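Local structure of putative angiotensinogen (Lampetra fluviatilis, 5INW) at residues L88-Y93 / E324-E329; S224-D229 / V245-G250; Y358-Y363 / I393-V398. The protein is a serpin that binds heparin and inhibits thrombin, an inhibition heparin promotes through a template mechanism, with its reaction loop cleaved in this structure. The protein carries 1 engineered substitution. All coordinates share one frame; numbering follows the deposited sequence.

In the fold
From the N terminus the chain runs first into helix 77-96, which supplies residues 88-93 of contact 1. Contact 2 comes next and closes a short loop: the segment after helix 208-221 (224-229) meets strand 238-251 at 245-250. That loop is nested inside the much longer one that contact 1 closes at 324-329, where helix 319-325 passes into helix 328-337. Contact 3 follows in series, joining the end of strand 345-359 and the start of helix 361-369 to strand 389-401. Contacts 2 and 3 reach the same large serpin sheet, their centres about 18 Å apart. Contact 1 belongs to the helical side and touches contact 3 where Leu92 packs on Tyr363.

Contact 1 of 3, residues L88-Y93 / E324-E329; sequences LGFRLY and ESVSQE
Phe90 projects from the flank of helix 77-96 and lays its ring against the bend that joins helices 319-325 and 328-337, a piece of the helical part of the serpin fold. With CG anti to its own carbonyl carbon (chi1 -70°), the benzyl group reaches straight at the bend. One ring face lies against backbone: Ser327 N sits 3.8 Å above the plane of the Phe90 ring, over its centre. Farther along the ring, Phe90 CE2 meets Ser327 C at 3.3 Å. A flat aromatic suits this place because it can cover a peptide link evenly.

Val326 meets the same ring from beside Phe90 CD1, its CB 3.8 Å from that atom, the two side chains crossing obliquely. Its CG2, in the crowded position between backbone N and carbonyl carbon, also comes to 4.1 Å from Tyr93 CD1, so a compact branched residue is shared by two aromatics. Met27 of the chain of the C-terminal peptide packs on both rings.

Ser327 turns its CB away from the helix and works as an N-cap, its OG bonding to Gln330 N. Lys94 NZ binds the carbonyl oxygens of Glu324 and Val326, and Tyr93 OH is bonded to Glu323. The direct join is van der Waals contact of Phe90 with a peptide and with Val326, consistent with holding by the exclusion of water, while these polar bonds surround it.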
ATOM      1  N   LEU A  88      -7.074   8.177   3.222  1.00 45.75           N
ATOM      2  CA  LEU A  88      -7.648   6.860   2.985  1.00 45.29           C
ATOM      3  C   LEU A  88      -6.811   5.752   3.655  1.00 46.30           C
ATOM      4  O   LEU A  88      -7.371   4.879   4.283  1.00 46.42           O
ATOM      5  CB  LEU A  88      -7.699   6.565   1.484  1.00 45.06           C
ATOM      6  CG  LEU A  88      -8.334   5.241   1.068  1.00 44.87           C
ATOM      7  CD1 LEU A  88      -9.835   5.434   1.046  1.00 47.36           C
ATOM      8  CD2 LEU A  88      -7.867   4.776  -0.289  1.00 44.74           C
ATOM      9  N   GLY A  89      -5.484   5.797   3.493  1.00 44.31           N
ATOM     10  CA  GLY A  89      -4.598   4.792   4.037  1.00 43.67           C
ATOM     11  C   GLY A  89      -4.711   4.710   5.539  1.00 44.31           C
ATOM     12  O   GLY A  89      -4.861   3.631   6.112  1.00 42.43           O
ATOM     13  N   PHE A  90      -4.625   5.877   6.188  1.00 45.97           N
ATOM     14  CA  PHE A  90      -4.609   5.943   7.652  1.00 45.00           C
ATOM     15  C   PHE A  90      -5.970   5.477   8.223  1.00 44.70           C
ATOM     16  O   PHE A  90      -6.049   4.629   9.103  1.00 41.23           O
ATOM     17  CB  PHE A  90      -4.247   7.344   8.093  1.00 45.33           C
ATOM     18  CG  PHE A  90      -2.812   7.736   7.830  1.00 46.74           C
ATOM     19  CD1 PHE A  90      -1.734   6.912   8.192  1.00 47.62           C
ATOM     20  CD2 PHE A  90      -2.513   8.988   7.260  1.00 47.63           C
ATOM     21  CE1 PHE A  90      -0.391   7.324   7.970  1.00 48.09           C
ATOM     22  CE2 PHE A  90      -1.189   9.384   7.017  1.00 47.19           C
ATOM     23  CZ  PHE A  90      -0.128   8.557   7.363  1.00 46.80           C
ATOM     24  N   ARG A  91      -7.038   5.986   7.645  1.00 45.94           N
ATOM     25  CA  ARG A  91      -8.354   5.503   7.971  1.00 49.31           C
ATOM     26  C   ARG A  91      -8.417   3.980   7.842  1.00 49.36           C
ATOM     27  O   ARG A  91      -9.000   3.306   8.688  1.00 52.25           O
ATOM     28  CB  ARG A  91      -9.424   6.220   7.130  1.00 51.11           C
ATOM     29  CG  ARG A  91      -9.858   7.548   7.762  1.00 55.09           C
ATOM     30  CD  ARG A  91     -10.267   8.634   6.770  1.00 60.05           C
ATOM     31  NE  ARG A  91     -11.112   8.104   5.685  1.00 64.51           N
ATOM     32  CZ  ARG A  91     -11.088   8.488   4.397  1.00 67.45           C
ATOM     33  NH1 ARG A  91     -10.273   9.462   3.958  1.00 68.72           N
ATOM     34  NH2 ARG A  91     -11.894   7.874   3.525  1.00 68.73           N
ATOM     35  N   LEU A  92      -7.780   3.434   6.830  1.00 48.33           N
ATOM     36  CA  LEU A  92      -7.817   2.009   6.670  1.00 48.90           C
ATOM     37  C   LEU A  92      -6.991   1.362   7.746  1.00 48.60           C
ATOM     38  O   LEU A  92      -7.387   0.338   8.296  1.00 46.85           O
ATOM     39  CB  LEU A  92      -7.333   1.610   5.282  1.00 50.80           C
ATOM     40  CG  LEU A  92      -7.144   0.122   5.015  1.00 53.49           C
ATOM     41  CD1 LEU A  92      -8.488  -0.568   5.134  1.00 56.98           C
ATOM     42  CD2 LEU A  92      -6.579  -0.111   3.619  1.00 55.75           C
ATOM     43  N   TYR A  93      -5.843   1.956   8.039  1.00 49.30           N
ATOM     44  CA  TYR A  93      -4.960   1.416   9.066  1.00 50.62           C
ATOM     45  C   TYR A  93      -5.738   1.200  10.333  1.00 52.74           C
ATOM     46  O   TYR A  93      -5.629   0.152  10.967  1.00 59.31           O
ATOM     47  CB  TYR A  93      -3.824   2.385   9.352  1.00 50.41           C
ATOM     48  CG  TYR A  93      -2.629   1.826  10.120  1.00 52.60           C
ATOM     49  CD1 TYR A  93      -2.634   1.729  11.500  1.00 52.93           C
ATOM     50  CD2 TYR A  93      -1.446   1.465   9.454  1.00 53.28           C
ATOM     51  CE1 TYR A  93      -1.535   1.243  12.182  1.00 54.25           C
ATOM     52  CE2 TYR A  93      -0.330   1.032  10.135  1.00 53.46           C
ATOM     53  CZ  TYR A  93      -0.382   0.906  11.503  1.00 53.94           C
ATOM     54  OH  TYR A  93       0.723   0.412  12.189  1.00 54.22           O
ATOM     55  N   GLU A 324      -2.998   4.788  17.015  1.00 69.35           N
ATOM     56  CA  GLU A 324      -4.184   5.662  17.036  1.00 69.63           C
ATOM     57  C   GLU A 324      -3.961   7.037  16.422  1.00 67.11           C
ATOM     58  O   GLU A 324      -4.852   7.568  15.790  1.00 64.08           O
ATOM     59  CB  GLU A 324      -4.709   5.859  18.463  1.00 76.35           C
ATOM     60  CG  GLU A 324      -5.762   4.853  18.858  1.00 81.70           C
ATOM     61  CD  GLU A 324      -6.938   4.925  17.923  1.00 87.08           C
ATOM     62  OE1 GLU A 324      -7.491   6.049  17.774  1.00 89.24           O
ATOM     63  OE2 GLU A 324      -7.276   3.869  17.317  1.00 90.92           O
ATOM     64  N   SER A 325      -2.789   7.630  16.624  1.00 68.58           N
ATOM     65  CA  SER A 325      -2.535   9.004  16.175  1.00 69.10           C
ATOM     66  C   SER A 325      -2.227   9.143  14.677  1.00 71.20           C
ATOM     67  O   SER A 325      -2.231  10.287  14.178  1.00 71.36           O
ATOM     68  CB  SER A 325      -1.370   9.602  16.946  1.00 68.99           C
ATOM     69  OG  SER A 325      -0.180   8.948  16.589  1.00 69.42           O
ATOM     70  N   VAL A 326      -1.946   8.021  13.977  1.00 68.00           N
ATOM     71  CA  VAL A 326      -1.518   8.109  12.582  1.00 66.40           C
ATOM     72  C   VAL A 326      -2.539   8.855  11.747  1.00 63.33           C
ATOM     73  O   VAL A 326      -3.705   8.572  11.764  1.00 60.46           O
ATOM     74  CB  VAL A 326      -1.139   6.775  11.899  1.00 65.96           C
ATOM     75  CG1 VAL A 326       0.100   6.195  12.557  1.00 68.94           C
ATOM     76  CG2 VAL A 326      -2.300   5.783  11.855  1.00 65.16           C
ATOM     77  N   SER A 327      -2.055   9.842  11.036  1.00 63.32           N
ATOM     78  CA  SER A 327      -2.874  10.707  10.252  1.00 62.58           C
ATOM     79  C   SER A 327      -1.903  11.495   9.409  1.00 62.60           C
ATOM     80  O   SER A 327      -0.654  11.460   9.611  1.00 61.58           O
ATOM     81  CB  SER A 327      -3.670  11.669  11.121  1.00 65.51           C
ATOM     82  OG  SER A 327      -2.820  12.689  11.642  1.00 71.54           O
ATOM     83  N   GLN A 328      -2.482  12.192   8.450  1.00 61.26           N
ATOM     84  CA  GLN A 328      -1.735  13.106   7.652  1.00 60.97           C
ATOM     85  C   GLN A 328      -1.079  14.167   8.572  1.00 62.24           C
ATOM     86  O   GLN A 328       0.108  14.470   8.438  1.00 60.11           O
ATOM     87  CB  GLN A 328      -2.665  13.705   6.614  1.00 60.54           C
ATOM     88  CG  GLN A 328      -2.034  14.753   5.741  1.00 61.33           C
ATOM     89  CD  GLN A 328      -0.932  14.195   4.882  1.00 61.37           C
ATOM     90  OE1 GLN A 328      -0.936  13.014   4.537  1.00 61.14           O
ATOM     91  NE2 GLN A 328      -0.002  15.055   4.489  1.00 62.54           N
ATOM     92  N   GLU A 329      -1.832  14.697   9.527  1.00 66.80           N
ATOM     93  CA  GLU A 329      -1.301  15.766  10.364  1.00 71.32           C
ATOM     94  C   GLU A 329      -0.149  15.245  11.246  1.00 69.65           C
ATOM     95  O   GLU A 329       0.890  15.906  11.377  1.00 70.69           O
ATOM     96  CB  GLU A 329      -2.445  16.443  11.131  1.00 76.87           C
ATOM     97  CG  GLU A 329      -2.039  17.603  12.057  1.00 84.34           C
ATOM     98  CD  GLU A 329      -3.212  18.216  12.830  1.00 90.98           C
ATOM     99  OE1 GLU A 329      -4.109  17.459  13.281  1.00 95.26           O
ATOM    100  OE2 GLU A 329      -3.236  19.464  13.009  1.00 92.18           O
TER

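Contact 2 of 3, residues S224-D229 / V245-G250; sequences SKKFPD and VIYFKG
Tyr247 OH is the best-held polar atom, gripped by one hydrogen bond, to Glu407 OE1 on strand 405-417. That strand runs antiparallel to 238-251 in the large central sheet of the serpin, sheet A, where it is the inserted part of the cleaved reactive loop. Across the face of the sheet lies the loop that follows helix 208-221, and its residues Lys226 and Phe227 make the contact.

Lys226 meets the tyrosine with its aliphatic part. The chain is bent at chi2 (-62°) and again at chi4, which brings CE to 3.3 Å from Tyr247 OH and 3.5 Å from Tyr247 CZ. The ammonium stays farther off, Lys226 NZ lying 4.2 Å from Tyr247 OH. A long, flexible lysine suits this exposed border, since its methylenes can lie against the tyrosine's hydroxyl end while its charge remains at the surface. Lys249 NZ is 6.5 Å from Lys226 NZ, a like charge that may repel it mildly.

Phe227 is buried and has the largest share of the buried surface. Its CG stands anti to its own carbonyl carbon (chi1 -65°), and the ring reaches Val245 tip to tip: Val245 CB lies over the centre of one face, 3.8 Å from the ring centroid and 11° off its normal, a CH-pi contact. The two methyls spread over the same face, Val245 CG1 toward Phe227 CD2 and CG2 toward Phe227 CD1 and CE1, a fit that a beta-branched strand residue provides readily. Ile219 of helix 208-221 also touches this phenylalanine, so helix, loop and sheet meet around it. In the ring plane, at the edge, Tyr247 CB approaches Phe227 CE1 at 3.9 Å, and Phe227 CZ lies 3.6 Å from the carbonyl oxygen of Ile246.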
ATOM      1  N   SER A 224       7.513  -7.521 -15.890  1.00 91.62           N
ATOM      2  CA  SER A 224       8.676  -8.442 -16.017  1.00 97.90           C
ATOM      3  C   SER A 224       8.771  -9.468 -14.893  1.00104.68           C
ATOM      4  O   SER A 224       9.666  -9.387 -14.045  1.00116.86           O
ATOM      5  CB  SER A 224       9.991  -7.660 -16.142  1.00 97.70           C
ATOM      6  OG  SER A 224      10.036  -6.983 -17.373  1.00 97.97           O
ATOM      7  N   LYS A 225       7.812 -10.391 -14.860  1.00 97.97           N
ATOM      8  CA  LYS A 225       7.852 -11.546 -13.953  1.00 97.17           C
ATOM      9  C   LYS A 225       7.963 -11.253 -12.448  1.00 91.45           C
ATOM     10  O   LYS A 225       8.278 -12.150 -11.666  1.00 90.34           O
ATOM     11  CB  LYS A 225       8.957 -12.535 -14.382  1.00102.39           C
ATOM     12  CG  LYS A 225       8.894 -12.974 -15.853  1.00109.28           C
ATOM     13  CD  LYS A 225       9.694 -14.251 -16.126  1.00112.96           C
ATOM     14  CE  LYS A 225       9.488 -14.764 -17.543  1.00114.16           C
ATOM     15  NZ  LYS A 225      10.122 -16.099 -17.744  1.00117.97           N
ATOM     16  N   LYS A 226       7.663 -10.028 -12.033  1.00 86.40           N
ATOM     17  CA  LYS A 226       7.624  -9.724 -10.601  1.00 83.62           C
ATOM     18  C   LYS A 226       6.306 -10.200 -10.000  1.00 73.34           C
ATOM     19  O   LYS A 226       6.231 -10.545  -8.834  1.00 67.80           O
ATOM     20  CB  LYS A 226       7.780  -8.223 -10.371  1.00 91.00           C
ATOM     21  CG  LYS A 226       9.180  -7.688 -10.648  1.00 98.00           C
ATOM     22  CD  LYS A 226      10.185  -8.354  -9.684  1.00105.46           C
ATOM     23  CE  LYS A 226      11.481  -7.566  -9.521  1.00114.17           C
ATOM     24  NZ  LYS A 226      12.365  -7.581 -10.730  1.00118.60           N
ATOM     25  N   PHE A 227       5.264 -10.193 -10.817  1.00 68.33           N
ATOM     26  CA  PHE A 227       3.950 -10.575 -10.389  1.00 64.90           C
ATOM     27  C   PHE A 227       3.407 -11.729 -11.242  1.00 70.43           C
ATOM     28  O   PHE A 227       2.751 -11.513 -12.268  1.00 71.69           O
ATOM     29  CB  PHE A 227       3.037  -9.359 -10.498  1.00 60.59           C
ATOM     30  CG  PHE A 227       3.401  -8.243  -9.586  1.00 54.92           C
ATOM     31  CD1 PHE A 227       4.285  -7.289  -9.977  1.00 53.97           C
ATOM     32  CD2 PHE A 227       2.853  -8.169  -8.324  1.00 52.87           C
ATOM     33  CE1 PHE A 227       4.617  -6.273  -9.138  1.00 54.29           C
ATOM     34  CE2 PHE A 227       3.184  -7.158  -7.473  1.00 52.31           C
ATOM     35  CZ  PHE A 227       4.061  -6.199  -7.881  1.00 52.32           C
ATOM     36  N   PRO A 228       3.709 -12.972 -10.836  1.00 77.94           N
ATOM     37  CA  PRO A 228       2.987 -14.133 -11.368  1.00 77.28           C
ATOM     38  C   PRO A 228       1.849 -14.376 -10.393  1.00 76.28           C
ATOM     39  O   PRO A 228       1.772 -13.658  -9.372  1.00 76.75           O
ATOM     40  CB  PRO A 228       4.030 -15.225 -11.255  1.00 76.01           C
ATOM     41  CG  PRO A 228       4.786 -14.874 -10.000  1.00 74.28           C
ATOM     42  CD  PRO A 228       4.733 -13.382  -9.844  1.00 74.76           C
ATOM     43  N   ASP A 229       0.982 -15.342 -10.665  1.00 72.29           N
ATOM     44  CA  ASP A 229      -0.066 -15.778  -9.680  1.00 72.78           C
ATOM     45  C   ASP A 229      -0.859 -14.703  -8.836  1.00 67.25           C
ATOM     46  O   ASP A 229      -1.345 -14.992  -7.751  1.00 70.16           O
ATOM     47  CB  ASP A 229       0.497 -16.870  -8.745  1.00 75.73           C
ATOM     48  CG  ASP A 229       1.541 -16.338  -7.760  1.00 80.94           C
ATOM     49  OD1 ASP A 229       1.459 -15.163  -7.313  1.00 83.61           O
ATOM     50  OD2 ASP A 229       2.459 -17.110  -7.411  1.00 89.23           O
ATOM     51  N   VAL A 245      -1.244  -3.523  -9.350  1.00 38.81           N
ATOM     52  CA  VAL A 245      -0.019  -3.893  -8.677  1.00 40.45           C
ATOM     53  C   VAL A 245       0.912  -2.689  -8.584  1.00 41.31           C
ATOM     54  O   VAL A 245       0.926  -1.841  -9.458  1.00 39.90           O
ATOM     55  CB  VAL A 245       0.722  -5.026  -9.391  1.00 40.09           C
ATOM     56  CG1 VAL A 245      -0.240  -6.147  -9.612  1.00 41.08           C
ATOM     57  CG2 VAL A 245       1.296  -4.554 -10.713  1.00 40.65           C
ATOM     58  N   ILE A 246       1.788  -2.746  -7.596  1.00 42.75           N
ATOM     59  CA  ILE A 246       2.764  -1.717  -7.350  1.00 42.09           C
ATOM     60  C   ILE A 246       3.985  -2.374  -6.751  1.00 40.45           C
ATOM     61  O   ILE A 246       3.883  -3.217  -5.851  1.00 40.51           O
ATOM     62  CB  ILE A 246       2.115  -0.673  -6.485  1.00 44.92           C
ATOM     63  CG1 ILE A 246       3.055   0.404  -6.067  1.00 44.86           C
ATOM     64  CG2 ILE A 246       1.516  -1.299  -5.242  1.00 49.83           C
ATOM     65  CD1 ILE A 246       2.212   1.548  -5.531  1.00 46.32           C
ATOM     66  N   TYR A 247       5.132  -2.004  -7.299  1.00 40.43           N
ATOM     67  CA  TYR A 247       6.412  -2.571  -6.964  1.00 39.82           C
ATOM     68  C   TYR A 247       7.375  -1.450  -6.673  1.00 42.20           C
ATOM     69  O   TYR A 247       7.518  -0.561  -7.515  1.00 43.43           O
ATOM     70  CB  TYR A 247       6.962  -3.357  -8.142  1.00 38.83           C
ATOM     71  CG  TYR A 247       8.372  -3.860  -7.919  1.00 39.71           C
ATOM     72  CD1 TYR A 247       8.581  -5.023  -7.250  1.00 40.42           C
ATOM     73  CD2 TYR A 247       9.500  -3.133  -8.358  1.00 41.75           C
ATOM     74  CE1 TYR A 247       9.854  -5.494  -7.032  1.00 45.30           C
ATOM     75  CE2 TYR A 247      10.793  -3.576  -8.129  1.00 43.19           C
ATOM     76  CZ  TYR A 247      10.965  -4.776  -7.459  1.00 45.92           C
ATOM     77  OH  TYR A 247      12.208  -5.345  -7.185  1.00 50.40           O
ATOM     78  N   PHE A 248       8.051  -1.531  -5.519  1.00 42.37           N
ATOM     79  CA  PHE A 248       9.086  -0.588  -5.111  1.00 44.07           C
ATOM     80  C   PHE A 248      10.386  -1.311  -4.787  1.00 45.86           C
ATOM     81  O   PHE A 248      10.368  -2.324  -4.066  1.00 46.87           O
ATOM     82  CB  PHE A 248       8.597   0.144  -3.858  1.00 45.81           C
ATOM     83  CG  PHE A 248       9.683   0.823  -3.059  1.00 45.96           C
ATOM     84  CD1 PHE A 248      10.236   2.019  -3.496  1.00 46.75           C
ATOM     85  CD2 PHE A 248      10.110   0.293  -1.860  1.00 47.27           C
ATOM     86  CE1 PHE A 248      11.223   2.646  -2.777  1.00 47.87           C
ATOM     87  CE2 PHE A 248      11.104   0.919  -1.122  1.00 49.19           C
ATOM     88  CZ  PHE A 248      11.644   2.107  -1.571  1.00 48.89           C
ATOM     89  N   LYS A 249      11.514  -0.822  -5.310  1.00 47.26           N
ATOM     90  CA  LYS A 249      12.816  -1.325  -4.854  1.00 49.72           C
ATOM     91  C   LYS A 249      13.800  -0.199  -4.725  1.00 50.50           C
ATOM     92  O   LYS A 249      14.249   0.353  -5.722  1.00 53.78           O
ATOM     93  CB  LYS A 249      13.393  -2.402  -5.751  1.00 50.99           C
ATOM     94  CG  LYS A 249      14.652  -3.057  -5.185  1.00 51.33           C
ATOM     95  CD  LYS A 249      15.129  -4.151  -6.121  1.00 52.59           C
ATOM     96  CE  LYS A 249      16.492  -4.648  -5.721  1.00 56.15           C
ATOM     97  NZ  LYS A 249      17.068  -5.457  -6.822  1.00 60.08           N
ATOM     98  N   GLY A 250      14.130   0.113  -3.472  1.00 49.54           N
ATOM     99  CA  GLY A 250      14.997   1.214  -3.138  1.00 48.13           C
ATOM    100  C   GLY A 250      16.246   0.768  -2.424  1.00 47.05           C
ATOM    101  O   GLY A 250      16.206   0.017  -1.481  1.00 46.47           O
TER

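Contact 3 of 3, residues Y358-Y363 / I393-V398; sequences YDLKAY and ITHKSV
Two neighbouring antiparallel strands of the central serpin sheet, 345-359 and 389-401, meet here just where the first gives way to helix 361-369. Tyr358 and His395 form a hydrogen-bonded pair. Tyr358 N reaches His395 O at 2.8 Å, nearly along the C=O axis, whereas the return bond from His395 N to Tyr358 O (3.1 Å) comes from above the carbonyl plane. One step on, Asp359 and Thr394 make the non-hydrogen-bonded pair, and beyond them Leu360 N donates to Ile393 O, 3.1 Å and almost straight at 169°. Asp359 suits the strand's end, because its OD1 accepts a weak capping bond from Lys361 N.

Leu360 extends the pairing with apolar contact: its CD1 lies 3.7 Å from His395 CB and 4.0 Å from Ile393 CG2, over which it crosses at about a right angle. Ile113 of helix 110-122 touches Leu360 and His395 alike. Tyr358 OH bonds to Phe107 N. Both nitrogens of the buried imidazole are used, ND1 with Thr412 OG1 and NE2 with Ser109 N; since a backbone N-H must donate to NE2, His395 is probably neutral and carries its proton on ND1.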
ATOM      1  N   TYR A 358      -5.180  -9.469   3.004  1.00 49.77           N
ATOM      2  CA  TYR A 358      -6.422  -8.969   3.534  1.00 48.69           C
ATOM      3  C   TYR A 358      -7.570  -9.259   2.604  1.00 51.92           C
ATOM      4  O   TYR A 358      -7.396  -9.466   1.404  1.00 54.98           O
ATOM      5  CB  TYR A 358      -6.344  -7.479   3.774  1.00 49.22           C
ATOM      6  CG  TYR A 358      -5.214  -6.971   4.673  1.00 48.33           C
ATOM      7  CD1 TYR A 358      -5.372  -6.890   6.042  1.00 47.67           C
ATOM      8  CD2 TYR A 358      -4.033  -6.497   4.118  1.00 48.48           C
ATOM      9  CE1 TYR A 358      -4.392  -6.381   6.846  1.00 50.09           C
ATOM     10  CE2 TYR A 358      -3.036  -5.979   4.905  1.00 49.48           C
ATOM     11  CZ  TYR A 358      -3.214  -5.926   6.277  1.00 51.95           C
ATOM     12  OH  TYR A 358      -2.208  -5.429   7.077  1.00 54.24           O
ATOM     13  N   ASP A 359      -8.754  -9.359   3.208  1.00 54.29           N
ATOM     14  CA  ASP A 359     -10.033  -9.234   2.521  1.00 54.28           C
ATOM     15  C   ASP A 359     -10.559  -7.899   3.087  1.00 51.81           C
ATOM     16  O   ASP A 359     -10.661  -7.737   4.287  1.00 54.31           O
ATOM     17  CB  ASP A 359     -10.902 -10.439   2.854  1.00 56.45           C
ATOM     18  CG  ASP A 359     -12.304 -10.327   2.298  1.00 57.41           C
ATOM     19  OD1 ASP A 359     -13.043  -9.398   2.677  1.00 60.58           O
ATOM     20  OD2 ASP A 359     -12.688 -11.205   1.501  1.00 61.32           O
ATOM     21  N   LEU A 360     -10.811  -6.926   2.236  1.00 49.83           N
ATOM     22  CA  LEU A 360     -10.999  -5.569   2.718  1.00 51.91           C
ATOM     23  C   LEU A 360     -12.470  -5.173   2.844  1.00 54.08           C
ATOM     24  O   LEU A 360     -12.773  -4.026   3.195  1.00 51.97           O
ATOM     25  CB  LEU A 360     -10.317  -4.593   1.762  1.00 51.68           C
ATOM     26  CG  LEU A 360      -8.818  -4.714   1.577  1.00 50.46           C
ATOM     27  CD1 LEU A 360      -8.330  -3.696   0.549  1.00 51.79           C
ATOM     28  CD2 LEU A 360      -8.141  -4.499   2.901  1.00 51.16           C
ATOM     29  N   LYS A 361     -13.376  -6.112   2.558  1.00 56.44           N
ATOM     30  CA  LYS A 361     -14.795  -5.805   2.423  1.00 58.76           C
ATOM     31  C   LYS A 361     -15.352  -5.103   3.671  1.00 58.62           C
ATOM     32  O   LYS A 361     -15.974  -4.061   3.587  1.00 61.71           O
ATOM     33  CB  LYS A 361     -15.560  -7.074   2.066  1.00 62.87           C
ATOM     34  CG  LYS A 361     -17.064  -6.930   2.141  1.00 70.56           C
ATOM     35  CD  LYS A 361     -17.820  -8.031   1.406  1.00 79.18           C
ATOM     36  CE  LYS A 361     -19.249  -8.140   1.946  1.00 87.28           C
ATOM     37  NZ  LYS A 361     -20.183  -8.895   1.045  1.00 96.46           N
ATOM     38  N   ALA A 362     -15.067  -5.658   4.825  1.00 60.22           N
ATOM     39  CA  ALA A 362     -15.530  -5.102   6.069  1.00 59.41           C
ATOM     40  C   ALA A 362     -14.823  -3.814   6.429  1.00 58.96           C
ATOM     41  O   ALA A 362     -15.421  -2.982   7.095  1.00 57.54           O
ATOM     42  CB  ALA A 362     -15.342  -6.118   7.197  1.00 61.48           C
ATOM     43  N   TYR A 363     -13.547  -3.670   6.089  1.00 57.34           N
ATOM     44  CA  TYR A 363     -12.862  -2.447   6.491  1.00 60.33           C
ATOM     45  C   TYR A 363     -13.403  -1.265   5.670  1.00 57.79           C
ATOM     46  O   TYR A 363     -13.718  -0.191   6.212  1.00 58.24           O
ATOM     47  CB  TYR A 363     -11.335  -2.552   6.344  1.00 63.16           C
ATOM     48  CG  TYR A 363     -10.653  -3.699   7.103  1.00 66.90           C
ATOM     49  CD1 TYR A 363     -10.862  -3.889   8.457  1.00 68.53           C
ATOM     50  CD2 TYR A 363      -9.758  -4.564   6.453  1.00 66.99           C
ATOM     51  CE1 TYR A 363     -10.226  -4.920   9.126  1.00 70.72           C
ATOM     52  CE2 TYR A 363      -9.130  -5.595   7.115  1.00 63.72           C
ATOM     53  CZ  TYR A 363      -9.374  -5.765   8.435  1.00 68.58           C
ATOM     54  OH  TYR A 363      -8.775  -6.780   9.118  1.00 82.00           O
ATOM     55  N   ILE A 393     -12.851  -7.924  -2.772  1.00 48.44           N
ATOM     56  CA  ILE A 393     -11.611  -7.139  -2.861  1.00 48.04           C
ATOM     57  C   ILE A 393     -10.500  -7.651  -1.952  1.00 43.63           C
ATOM     58  O   ILE A 393     -10.620  -7.609  -0.747  1.00 42.03           O
ATOM     59  CB  ILE A 393     -11.843  -5.694  -2.440  1.00 49.46           C
ATOM     60  CG1 ILE A 393     -12.867  -5.040  -3.341  1.00 53.75           C
ATOM     61  CG2 ILE A 393     -10.558  -4.900  -2.521  1.00 48.88           C
ATOM     62  CD1 ILE A 393     -13.044  -3.552  -3.067  1.00 56.14           C
ATOM     63  N   THR A 394      -9.431  -8.147  -2.537  1.00 43.88           N
ATOM     64  CA  THR A 394      -8.317  -8.634  -1.752  1.00 44.86           C
ATOM     65  C   THR A 394      -7.209  -7.610  -1.853  1.00 45.64           C
ATOM     66  O   THR A 394      -7.232  -6.764  -2.727  1.00 45.32           O
ATOM     67  CB  THR A 394      -7.893 -10.065  -2.179  1.00 44.80           C
ATOM     68  OG1 THR A 394      -7.774 -10.174  -3.602  1.00 44.44           O
ATOM     69  CG2 THR A 394      -8.970 -11.022  -1.780  1.00 45.46           C
ATOM     70  N   HIS A 395      -6.303  -7.641  -0.889  1.00 46.32           N
ATOM     71  CA  HIS A 395      -5.101  -6.847  -0.915  1.00 45.22           C
ATOM     72  C   HIS A 395      -4.031  -7.704  -0.332  1.00 44.83           C
ATOM     73  O   HIS A 395      -4.221  -8.297   0.667  1.00 45.49           O
ATOM     74  CB  HIS A 395      -5.235  -5.560  -0.130  1.00 45.30           C
ATOM     75  CG  HIS A 395      -4.038  -4.692  -0.253  1.00 47.56           C
ATOM     76  ND1 HIS A 395      -3.821  -3.873  -1.335  1.00 48.38           N
ATOM     77  CD2 HIS A 395      -2.933  -4.598   0.510  1.00 48.25           C
ATOM     78  CE1 HIS A 395      -2.652  -3.283  -1.209  1.00 46.24           C
ATOM     79  NE2 HIS A 395      -2.098  -3.701  -0.093  1.00 46.36           N
ATOM     80  N   LYS A 396      -2.913  -7.800  -1.009  1.00 50.60           N
ATOM     81  CA  LYS A 396      -1.801  -8.681  -0.632  1.00 53.11           C
ATOM     82  C   LYS A 396      -0.516  -7.839  -0.772  1.00 51.17           C
ATOM     83  O   LYS A 396      -0.364  -7.066  -1.744  1.00 55.61           O
ATOM     84  CB  LYS A 396      -1.814  -9.870  -1.581  1.00 59.37           C
ATOM     85  CG  LYS A 396      -1.181 -11.133  -1.061  1.00 69.39           C
ATOM     86  CD  LYS A 396       0.343 -11.213  -1.315  1.00 72.49           C
ATOM     87  CE  LYS A 396       0.974 -12.432  -0.637  1.00 71.01           C
ATOM     88  NZ  LYS A 396       2.127 -12.961  -1.408  1.00 69.91           N
ATOM     89  N   SER A 397       0.384  -7.908   0.203  1.00 48.34           N
ATOM     90  CA  SER A 397       1.633  -7.109   0.151  1.00 48.38           C
ATOM     91  C   SER A 397       2.829  -7.786   0.779  1.00 46.48           C
ATOM     92  O   SER A 397       2.656  -8.610   1.635  1.00 48.44           O
ATOM     93  CB  SER A 397       1.400  -5.764   0.825  1.00 51.22           C
ATOM     94  OG  SER A 397       1.016  -6.018   2.158  1.00 57.85           O
ATOM     95  N   VAL A 398       4.033  -7.443   0.344  1.00 44.22           N
ATOM     96  CA  VAL A 398       5.256  -8.024   0.878  1.00 45.31           C
ATOM     97  C   VAL A 398       6.329  -6.961   1.164  1.00 46.60           C
ATOM     98  O   VAL A 398       6.477  -6.031   0.393  1.00 45.89           O
ATOM     99  CB  VAL A 398       5.875  -9.028  -0.091  1.00 47.34           C
ATOM    100  CG1 VAL A 398       7.038  -9.783   0.587  1.00 51.17           C
ATOM    101  CG2 VAL A 398       4.842 -10.008  -0.588  1.00 48.35           C
TER